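Local coordinates for protein MlnE (Bacillus amyloliquefaciens subsp. plantarum, PDB 5D2E) that forms the NADP-binding, B-type ketoreductase part of a macrolactin assembly-line polyketide synthase, and probably reduces beta-keto groups of the growing chain, at residues A[59-64]-A[123-128]; A[109-114]-A[156-161]; A[171-176]-A[205-210]; A[199-204]-A[414-419]. All blocks are in the same frame, centred on the assembly; numbering follows the deposited sequence.

Overall arrangement
From the N terminus, interaction 1 closes the first loop, bringing strand 60-64 beside strand 127-133. Interaction 2 starts within that loop, on helix 108-120, and ends beyond it on helix 141-164, so the two cross along the chain; they also touch, F63 packing against M158, L114 and Y111. Interaction 3 opens after both have closed and pairs strands 171-180 and 205-214; F159 of helix 141-164 covers I173, F205 and C207. All three build the Rossmann-like structural half. Interaction 4 crosses interaction 3, leaving from the end of helix 186-201 and closing a loop of some 200 residues at 414-419, where it ties this half to the NADP-binding half.

Interaction 1: residues A[59-64]-A[123-128]; sequences PILFFC and IRPRHI
I60 and L61 pair with H127 and I128 where two neighbouring parallel strands, 60-64 and 127-133, begin in the Rossmann-like structural half of the ketoreductase. The pairing starts at the carbonyl of P59. Its O accepts from R126 N at 3.0 Å, the donor tilted 23° from the carbonyl plane, and more weakly from H127 N; P125 CA adds a CA-H...O contact to the same oxygen at 3.4 Å. One step on, the direction reverses and L61 N donates to H127 O over 2.9 Å, close to straight at 165°. Ahead of the strands the ring of P59 rests on the incoming loop, its CB 3.9 Å from I123 CG2 and its CD 3.2 Å from R124 O.

Beyond the backbone, L61, F63 and I128 share one face of the sheet. L61 CB touches both I128 CD1 (3.8 Å) and P125 CB (4.0 Å), the L61 and I128 side chains lying next to each other and pointing the same way. I128 CG2, anti to its backbone N, reaches the edge of the F63 ring at CE2 (3.9 Å). M158 of helix 141-164 covers F63 and I128. I60 and H127 occupy the other face, where H127 NE2 bonds to T56 OG1 and the imidazole meets W233 of helix 222-233 edge-to-face. Parallel strands with both faces covered by helices are characteristic of the Rossmann-like fold.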
# COMPACT_ATOMS: atom_id res chain seq x y z
N PRO A 59 12.63 -21.68 20.16
CA PRO A 59 13.31 -20.40 20.34
C PRO A 59 12.51 -19.23 19.71
O PRO A 59 11.78 -19.40 18.73
CB PRO A 59 14.65 -20.61 19.67
CG PRO A 59 14.86 -22.12 19.68
CD PRO A 59 13.48 -22.65 19.46
N ILE A 60 12.56 -18.13 20.40
CA ILE A 60 11.97 -16.86 20.01
C ILE A 60 13.10 -15.90 19.60
O ILE A 60 14.14 -15.79 20.31
CB ILE A 60 11.25 -16.27 21.21
CG1 ILE A 60 10.14 -17.20 21.66
CG2 ILE A 60 10.76 -14.84 20.91
CD1 ILE A 60 9.64 -16.84 23.06
N LEU A 61 12.94 -15.20 18.48
CA LEU A 61 13.93 -14.28 17.96
C LEU A 61 13.25 -12.91 17.89
O LEU A 61 12.23 -12.77 17.24
CB LEU A 61 14.38 -14.73 16.57
CG LEU A 61 15.27 -13.77 15.83
CD1 LEU A 61 16.58 -13.53 16.57
CD2 LEU A 61 15.58 -14.38 14.45
N PHE A 62 13.83 -11.90 18.53
CA PHE A 62 13.24 -10.60 18.69
C PHE A 62 14.19 -9.59 18.20
O PHE A 62 15.32 -9.52 18.72
CB PHE A 62 13.02 -10.40 20.23
CG PHE A 62 12.03 -9.31 20.62
CD1 PHE A 62 12.29 -7.99 20.34
CD2 PHE A 62 10.85 -9.62 21.25
CE1 PHE A 62 11.41 -6.97 20.68
CE2 PHE A 62 9.93 -8.59 21.61
CZ PHE A 62 10.23 -7.28 21.30
N PHE A 63 13.75 -8.76 17.25
CA PHE A 63 14.53 -7.69 16.68
C PHE A 63 13.97 -6.39 17.24
O PHE A 63 12.75 -6.16 17.16
CB PHE A 63 14.36 -7.65 15.15
CG PHE A 63 14.95 -8.82 14.39
CD1 PHE A 63 16.29 -8.92 14.17
CD2 PHE A 63 14.12 -9.81 13.86
CE1 PHE A 63 16.83 -9.96 13.47
CE2 PHE A 63 14.65 -10.89 13.16
CZ PHE A 63 16.03 -10.94 12.95
N CYS A 64 14.85 -5.52 17.76
CA CYS A 64 14.42 -4.26 18.38
C CYS A 64 15.52 -3.29 18.14
O CYS A 64 16.68 -3.67 18.04
CB CYS A 64 14.16 -4.46 19.90
SG CYS A 64 13.26 -3.06 20.69
N ILE A 123 20.27 -23.36 17.37
CA ILE A 123 19.14 -22.54 17.78
C ILE A 123 18.29 -22.30 16.50
O ILE A 123 18.72 -21.59 15.61
CB ILE A 123 19.62 -21.22 18.45
CG1 ILE A 123 20.20 -21.57 19.82
CG2 ILE A 123 18.43 -20.35 18.80
CD1 ILE A 123 20.96 -20.45 20.49
N ARG A 124 17.11 -22.91 16.42
CA ARG A 124 16.21 -22.81 15.27
C ARG A 124 14.91 -22.06 15.71
O ARG A 124 14.03 -22.63 16.33
CB ARG A 124 15.84 -24.23 14.77
CG ARG A 124 14.68 -24.23 13.73
CD ARG A 124 14.36 -25.62 13.15
NE ARG A 124 15.47 -26.09 12.33
CZ ARG A 124 15.53 -27.28 11.76
NH1 ARG A 124 14.53 -28.13 11.88
NH2 ARG A 124 16.58 -27.57 11.01
N PRO A 125 14.85 -20.75 15.45
CA PRO A 125 13.68 -19.96 15.92
C PRO A 125 12.44 -20.38 15.20
O PRO A 125 12.51 -20.73 14.01
CB PRO A 125 14.05 -18.53 15.54
CG PRO A 125 15.51 -18.51 15.28
CD PRO A 125 15.89 -19.91 14.86
N ARG A 126 11.33 -20.34 15.90
CA ARG A 126 10.05 -20.46 15.31
C ARG A 126 9.25 -19.14 15.40
O ARG A 126 8.67 -18.68 14.43
CB ARG A 126 9.25 -21.52 15.99
CG ARG A 126 8.40 -22.30 14.97
CD ARG A 126 7.02 -22.36 15.44
NE ARG A 126 6.10 -22.85 14.42
CZ ARG A 126 5.80 -24.12 14.25
NH1 ARG A 126 6.43 -25.05 14.96
NH2 ARG A 126 4.90 -24.48 13.35
N HIS A 127 9.29 -18.48 16.54
CA HIS A 127 8.58 -17.22 16.71
C HIS A 127 9.49 -16.06 16.55
O HIS A 127 10.42 -15.92 17.30
CB HIS A 127 7.93 -17.21 18.07
CG HIS A 127 7.28 -18.52 18.38
ND1 HIS A 127 5.98 -18.79 18.03
CD2 HIS A 127 7.82 -19.68 18.83
CE1 HIS A 127 5.71 -20.05 18.31
NE2 HIS A 127 6.81 -20.61 18.80
N ILE A 128 9.19 -15.19 15.58
CA ILE A 128 10.00 -14.07 15.25
C ILE A 128 9.18 -12.84 15.53
O ILE A 128 8.03 -12.79 15.10
CB ILE A 128 10.35 -14.01 13.75
CG1 ILE A 128 10.84 -15.35 13.18
CG2 ILE A 128 11.31 -12.90 13.49
CD1 ILE A 128 11.90 -16.03 13.95

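Interaction 2: residues A[109-114]-A[156-161]; sequences EDYDAL and FQMFQA
Y111 and A161 face each other from two helical segments whose N-to-C directions differ by 45° (signed crossing angle -45°) and whose axes approach to 9.0 Å. The backbones come nearest at D112 and A161, with CA atoms 5.7 Å apart.

The Y111 ring carries most of the contact. Its CG is anti to the carbonyl carbon (chi1 -67°), and from there the ring extends over the Q157-M158 peptide link, with M158 N 4.0 Å above the ring plane and over its centre; Q157 C lies over the centre too. Q157 CB touches ring atom CE1 at 3.5 Å, while M158 CB meets CE2, across the ring from CE1 and on the same face, at 3.7 Å, so the phenol rests across the two residues. At the base of the side chain, Y111 CB presses on A161 CB at 3.4 Å, a tight methylene-to-methyl approach. D112 OD1 lies 3.9 Å from the same methyl and is bonded to N165 ND2. The hydroxyl of the buried Y111 is hydrogen-bonded to F105 O and S154 OG.

Helix 108-120 thus packs beside helix 141-164, with M103 of strand 100-103 against Y111, F63 of strand 60-64 touching L114 and M158, and helix 186-201 meeting F159.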
# COMPACT_ATOMS: atom_id res chain seq x y z
N GLU A 109 24.35 -9.01 4.72
CA GLU A 109 25.45 -9.81 5.19
C GLU A 109 25.31 -10.10 6.70
O GLU A 109 25.75 -11.14 7.21
CB GLU A 109 26.76 -9.05 4.97
CG GLU A 109 27.26 -8.96 3.52
CD GLU A 109 26.59 -7.88 2.66
OE1 GLU A 109 25.82 -7.03 3.18
OE2 GLU A 109 26.83 -7.93 1.41
N ASP A 110 24.81 -9.12 7.43
CA ASP A 110 24.63 -9.31 8.89
C ASP A 110 23.52 -10.33 9.18
O ASP A 110 23.66 -11.11 10.12
CB ASP A 110 24.36 -7.97 9.60
CG ASP A 110 25.61 -7.09 9.72
OD1 ASP A 110 26.68 -7.43 9.12
OD2 ASP A 110 25.53 -6.04 10.37
N TYR A 111 22.44 -10.35 8.38
CA TYR A 111 21.42 -11.39 8.57
C TYR A 111 21.99 -12.75 8.28
O TYR A 111 21.65 -13.74 8.95
CB TYR A 111 20.15 -11.13 7.75
CG TYR A 111 19.35 -9.92 8.17
CD1 TYR A 111 19.65 -8.70 7.67
CD2 TYR A 111 18.30 -9.99 9.09
CE1 TYR A 111 18.95 -7.58 8.02
CE2 TYR A 111 17.56 -8.86 9.44
CZ TYR A 111 17.88 -7.66 8.90
OH TYR A 111 17.27 -6.43 9.18
N ASP A 112 22.89 -12.85 7.29
CA ASP A 112 23.56 -14.12 7.02
C ASP A 112 24.34 -14.61 8.16
O ASP A 112 24.30 -15.82 8.50
CB ASP A 112 24.49 -14.04 5.81
CG ASP A 112 23.76 -13.87 4.55
OD1 ASP A 112 22.64 -14.41 4.36
OD2 ASP A 112 24.34 -13.18 3.70
N ALA A 113 25.13 -13.69 8.75
CA ALA A 113 25.94 -13.99 9.92
C ALA A 113 25.07 -14.46 11.07
O ALA A 113 25.41 -15.45 11.72
CB ALA A 113 26.70 -12.76 10.36
N LEU A 114 23.96 -13.75 11.33
CA LEU A 114 23.04 -14.17 12.36
C LEU A 114 22.54 -15.60 12.13
O LEU A 114 22.53 -16.39 13.08
CB LEU A 114 21.82 -13.25 12.45
CG LEU A 114 20.79 -13.52 13.53
CD1 LEU A 114 21.39 -13.36 14.93
CD2 LEU A 114 19.60 -12.61 13.37
N PHE A 156 12.71 -7.34 4.07
CA PHE A 156 13.19 -7.97 2.86
C PHE A 156 14.52 -8.68 3.13
O PHE A 156 14.64 -9.87 2.78
CB PHE A 156 13.35 -6.94 1.79
CG PHE A 156 14.27 -7.35 0.70
CD1 PHE A 156 13.90 -8.35 -0.19
CD2 PHE A 156 15.48 -6.74 0.57
CE1 PHE A 156 14.76 -8.75 -1.19
CE2 PHE A 156 16.34 -7.13 -0.42
CZ PHE A 156 15.97 -8.12 -1.32
N GLN A 157 15.48 -7.98 3.77
CA GLN A 157 16.76 -8.61 4.10
C GLN A 157 16.54 -9.87 4.98
O GLN A 157 17.17 -10.94 4.77
CB GLN A 157 17.75 -7.67 4.74
CG GLN A 157 18.17 -6.42 3.96
CD GLN A 157 18.85 -6.68 2.62
OE1 GLN A 157 19.10 -5.77 1.79
NE2 GLN A 157 19.24 -7.92 2.44
N MET A 158 15.64 -9.75 5.96
CA MET A 158 15.42 -10.82 6.90
C MET A 158 14.83 -12.03 6.20
O MET A 158 15.33 -13.12 6.35
CB MET A 158 14.51 -10.34 8.02
CG MET A 158 14.20 -11.45 9.03
SD MET A 158 12.77 -11.06 10.08
CE MET A 158 11.46 -11.50 8.91
N PHE A 159 13.79 -11.83 5.38
CA PHE A 159 13.16 -12.99 4.74
C PHE A 159 14.09 -13.60 3.69
O PHE A 159 14.20 -14.80 3.60
CB PHE A 159 11.86 -12.62 4.07
CG PHE A 159 10.75 -12.41 5.01
CD1 PHE A 159 10.30 -13.45 5.80
CD2 PHE A 159 10.07 -11.20 5.04
CE1 PHE A 159 9.24 -13.29 6.66
CE2 PHE A 159 9.00 -11.04 5.90
CZ PHE A 159 8.59 -12.06 6.71
N GLN A 160 14.80 -12.78 2.94
CA GLN A 160 15.68 -13.34 1.97
C GLN A 160 16.79 -14.17 2.63
O GLN A 160 17.10 -15.27 2.17
CB GLN A 160 16.22 -12.27 1.08
CG GLN A 160 16.71 -12.81 -0.22
CD GLN A 160 17.19 -11.71 -1.17
OE1 GLN A 160 18.24 -11.12 -0.94
NE2 GLN A 160 16.47 -11.53 -2.30
N ALA A 161 17.42 -13.62 3.67
CA ALA A 161 18.47 -14.32 4.41
C ALA A 161 17.91 -15.57 5.03
O ALA A 161 18.59 -16.63 5.00
CB ALA A 161 19.06 -13.42 5.49

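Interaction 3: residues A[171-176]-A[205-210]; sequences AEILYL and FTCKAA
Five backbone hydrogen bonds join A171-L176 to F205-A210 in parallel, each residue opposite its counterpart. T206 N donates to A171 O, I173 N to T206 O at 2.7 Å, K208 N to I173 O, Y175 N to K208 O at 2.9 Å with an almost straight N-H...O angle (179°), and A210 N to Y175 O. CA-H...O contacts fill in between them, such as A209 CA to Y175 O at 3.3 Å. At the start of the pair a water bonds to T206 OG1 (2.8 Å) and probably donates to A171 O.

The strands are the two arms of a beta-alpha-beta unit whose helix, 186-201, packs on Y175 and C207.

Apolar contacts divide between the faces. On that of I173 and F205, I173 CD1 sits 3.8 Å from F205 CB and also reaches C207 SG, while A209 CB lies in the plane of the Y175 ring, at its CD2 edge (3.8 Å). On the other, A210 CB receives L176 CD2 (3.8 Å) and L174 CD1.

Polar side chains lie on this second face. The E172 chain bends at chi2 (-66°), which swings CD round beside T206; OE1 lies 3.2 Å from T206 CB, and OE2 forms a salt bridge with R126 NE. K208 NZ is hydrogen-bonded to E232 O.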
# COMPACT_ATOMS: atom_id res chain seq x y z
N ALA A 171 7.97 -20.65 10.37
CA ALA A 171 8.16 -19.48 11.26
C ALA A 171 6.84 -18.77 11.35
O ALA A 171 6.05 -18.73 10.37
CB ALA A 171 9.20 -18.55 10.72
N GLU A 172 6.60 -18.20 12.54
CA GLU A 172 5.50 -17.26 12.73
C GLU A 172 6.14 -15.93 12.98
O GLU A 172 6.85 -15.76 13.99
CB GLU A 172 4.61 -17.65 13.91
CG GLU A 172 4.56 -19.15 14.27
CD GLU A 172 3.91 -20.06 13.23
OE1 GLU A 172 3.00 -19.59 12.54
OE2 GLU A 172 4.31 -21.25 13.13
N ILE A 173 5.88 -14.98 12.10
CA ILE A 173 6.55 -13.68 12.13
C ILE A 173 5.52 -12.62 12.56
O ILE A 173 4.47 -12.52 11.93
CB ILE A 173 7.10 -13.29 10.78
CG1 ILE A 173 8.16 -14.31 10.29
CG2 ILE A 173 7.66 -11.87 10.85
CD1 ILE A 173 7.61 -15.38 9.35
N LEU A 174 5.82 -11.85 13.60
CA LEU A 174 4.95 -10.82 14.08
C LEU A 174 5.68 -9.55 13.93
O LEU A 174 6.72 -9.34 14.56
CB LEU A 174 4.49 -11.06 15.55
CG LEU A 174 3.65 -9.93 16.17
CD1 LEU A 174 2.32 -9.69 15.43
CD2 LEU A 174 3.39 -10.25 17.64
N TYR A 175 5.17 -8.70 13.04
CA TYR A 175 5.68 -7.40 12.75
C TYR A 175 4.86 -6.39 13.53
O TYR A 175 3.66 -6.37 13.42
CB TYR A 175 5.59 -7.16 11.25
CG TYR A 175 5.66 -5.72 10.86
CD1 TYR A 175 6.86 -5.01 10.88
CD2 TYR A 175 4.50 -5.04 10.50
CE1 TYR A 175 6.87 -3.65 10.56
CE2 TYR A 175 4.52 -3.69 10.18
CZ TYR A 175 5.69 -3.01 10.20
OH TYR A 175 5.61 -1.67 9.81
N LEU A 176 5.56 -5.52 14.30
CA LEU A 176 4.98 -4.49 15.13
C LEU A 176 5.47 -3.12 14.75
O LEU A 176 6.62 -2.94 14.42
CB LEU A 176 5.35 -4.68 16.62
CG LEU A 176 5.23 -6.09 17.17
CD1 LEU A 176 5.77 -6.27 18.58
CD2 LEU A 176 3.79 -6.48 17.10
N PHE A 205 5.77 -19.61 6.24
CA PHE A 205 5.92 -18.37 7.00
C PHE A 205 4.54 -17.75 7.26
O PHE A 205 3.93 -17.14 6.38
CB PHE A 205 6.78 -17.36 6.26
CG PHE A 205 8.24 -17.68 6.18
CD1 PHE A 205 8.82 -18.77 6.85
CD2 PHE A 205 9.06 -16.88 5.41
CE1 PHE A 205 10.21 -18.99 6.75
CE2 PHE A 205 10.41 -17.11 5.31
CZ PHE A 205 10.99 -18.17 6.00
N THR A 206 4.05 -17.90 8.48
CA THR A 206 2.81 -17.27 8.83
C THR A 206 3.14 -15.87 9.34
O THR A 206 3.90 -15.70 10.34
CB THR A 206 2.10 -18.05 9.93
OG1 THR A 206 1.93 -19.38 9.50
CG2 THR A 206 0.74 -17.41 10.28
N CYS A 207 2.55 -14.87 8.70
CA CYS A 207 2.97 -13.50 8.90
C CYS A 207 1.83 -12.67 9.46
O CYS A 207 0.72 -12.66 8.92
CB CYS A 207 3.43 -12.89 7.60
SG CYS A 207 4.90 -13.59 6.86
N LYS A 208 2.10 -11.97 10.55
CA LYS A 208 1.09 -11.12 11.18
C LYS A 208 1.62 -9.74 11.38
O LYS A 208 2.82 -9.58 11.55
CB LYS A 208 0.69 -11.72 12.52
CG LYS A 208 0.26 -13.16 12.34
CD LYS A 208 -0.59 -13.75 13.46
CE LYS A 208 0.22 -14.43 14.54
NZ LYS A 208 -0.72 -14.99 15.56
N ALA A 209 0.71 -8.74 11.40
CA ALA A 209 1.11 -7.34 11.56
C ALA A 209 0.25 -6.69 12.63
O ALA A 209 -0.94 -7.01 12.73
CB ALA A 209 1.00 -6.56 10.27
N ALA A 210 0.84 -5.89 13.50
CA ALA A 210 0.08 -5.32 14.62
C ALA A 210 0.55 -3.85 14.84
O ALA A 210 1.74 -3.59 14.95
CB ALA A 210 0.23 -6.14 15.86
O HOH W 1 4.10 -21.07 9.71

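Interaction 4: residues A[199-204]-A[414-419]; sequences QAENPN and PNAGQS
E201, in the last turn of helix 186-201, reaches across to A416 and G417 in the loop before helix 419-437. From CB, CG stands anti to the carbonyl carbon, beside the backbone N, and touches A416 CA at 3.7 Å and, slightly farther off, A416 CB. The chain then runs fully extended, carrying the carboxylate past A416 and setting CD near G417 N. At the tip OE2 accepts from G417 N at 2.7 Å, with 157° at the hydrogen; the donor comes in on the anti side, 29° out of the carboxylate plane. A water donates to the same oxygen over 2.6 Å and accepts from S419 N at 2.9 Å, linking the carboxylate to the first turn of helix 419-437. The negative charge near that helix N terminus is probably favourable. OE1 is taken by I369 N.

The amide of G417 is presented by a type II beta turn from N415 to Q418, closed by Q418 N to N415 O at 3.1 Å. G417 is the third residue of the turn and has a positive phi of 96°, a conformation readily adopted by glycine. Q418, the N-cap residue, folds its side chain back, and its OE1 accepts from both N415 N (2.8 Å) and N415 ND2. Behind E201, N202 OD1 takes the backbone N of N204 in an Asx turn.

The Q418 side chain lies about 4 Å from that of Y421, which binds NADP. The contact joins the structural half to the loop before the Y421 helix of the NADP-binding half, as in the two-subdomain polyketide synthase ketoreductases.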
# COMPACT_ATOMS: atom_id res chain seq x y z
N GLN A 199 3.81 -14.50 2.64
CA GLN A 199 3.12 -15.68 3.03
C GLN A 199 2.60 -16.47 1.79
O GLN A 199 2.60 -17.69 1.81
CB GLN A 199 1.97 -15.37 3.97
CG GLN A 199 1.43 -16.61 4.66
CD GLN A 199 0.50 -16.37 5.83
OE1 GLN A 199 -0.37 -17.16 6.10
NE2 GLN A 199 0.65 -15.31 6.51
N ALA A 200 2.17 -15.77 0.74
CA ALA A 200 1.69 -16.47 -0.48
C ALA A 200 2.87 -17.15 -1.17
O ALA A 200 2.73 -18.23 -1.72
CB ALA A 200 1.02 -15.50 -1.41
N GLU A 201 4.06 -16.53 -1.12
CA GLU A 201 5.25 -17.10 -1.69
C GLU A 201 5.83 -18.21 -0.87
O GLU A 201 6.42 -19.13 -1.44
CB GLU A 201 6.30 -16.02 -1.89
CG GLU A 201 5.90 -15.02 -2.94
CD GLU A 201 6.92 -13.93 -3.15
OE1 GLU A 201 8.09 -14.01 -2.63
OE2 GLU A 201 6.53 -12.96 -3.85
N ASN A 202 5.76 -18.12 0.46
CA ASN A 202 6.25 -19.19 1.33
C ASN A 202 5.24 -19.48 2.43
O ASN A 202 5.27 -18.87 3.52
CB ASN A 202 7.64 -18.94 1.87
CG ASN A 202 8.11 -20.10 2.75
OD1 ASN A 202 7.43 -21.13 2.88
ND2 ASN A 202 9.24 -19.91 3.44
N PRO A 203 4.32 -20.45 2.17
CA PRO A 203 3.25 -20.65 3.12
C PRO A 203 3.69 -21.21 4.47
O PRO A 203 2.92 -21.20 5.39
CB PRO A 203 2.32 -21.65 2.42
CG PRO A 203 2.61 -21.52 0.98
CD PRO A 203 4.08 -21.15 0.89
N ASN A 204 4.90 -21.69 4.58
CA ASN A 204 5.43 -22.03 5.90
C ASN A 204 5.78 -20.82 6.80
O ASN A 204 6.14 -21.02 7.95
CB ASN A 204 6.67 -22.83 5.69
CG ASN A 204 6.36 -24.22 5.17
OD1 ASN A 204 5.38 -24.86 5.57
ND2 ASN A 204 7.17 -24.67 4.31
N PRO A 414 -2.72 -10.03 -2.46
CA PRO A 414 -1.60 -10.06 -3.42
C PRO A 414 -1.33 -11.41 -4.03
O PRO A 414 -1.91 -12.41 -3.63
CB PRO A 414 -0.39 -9.54 -2.65
CG PRO A 414 -0.78 -9.73 -1.21
CD PRO A 414 -2.28 -9.67 -1.10
N ASN A 415 -0.57 -11.40 -5.09
CA ASN A 415 -0.12 -12.63 -5.66
C ASN A 415 1.33 -12.69 -5.47
O ASN A 415 2.04 -11.66 -5.46
CB ASN A 415 -0.50 -12.72 -7.15
CG ASN A 415 -1.99 -12.51 -7.35
OD1 ASN A 415 -2.76 -13.46 -7.24
ND2 ASN A 415 -2.41 -11.25 -7.49
N ALA A 416 1.76 -13.93 -5.35
CA ALA A 416 3.14 -14.27 -5.36
C ALA A 416 3.91 -13.46 -6.42
O ALA A 416 3.49 -13.34 -7.57
CB ALA A 416 3.26 -15.77 -5.56
N GLY A 417 5.05 -12.88 -6.06
CA GLY A 417 5.81 -12.08 -7.01
C GLY A 417 5.60 -10.57 -6.99
O GLY A 417 6.37 -9.84 -7.58
N GLN A 418 4.60 -10.10 -6.27
CA GLN A 418 4.27 -8.67 -6.30
C GLN A 418 4.51 -8.02 -4.94
O GLN A 418 3.79 -7.07 -4.60
CB GLN A 418 2.79 -8.52 -6.57
CG GLN A 418 2.22 -9.28 -7.74
CD GLN A 418 0.71 -8.99 -7.87
OE1 GLN A 418 -0.16 -9.54 -7.13
NE2 GLN A 418 0.41 -8.09 -8.77
N SER A 419 5.47 -8.51 -4.15
CA SER A 419 5.52 -8.06 -2.74
C SER A 419 5.76 -6.52 -2.57
O SER A 419 5.12 -5.88 -1.72
CB SER A 419 6.54 -8.86 -1.95
OG SER A 419 7.79 -8.68 -2.48
O HOH W 2 7.50 -10.61 -4.42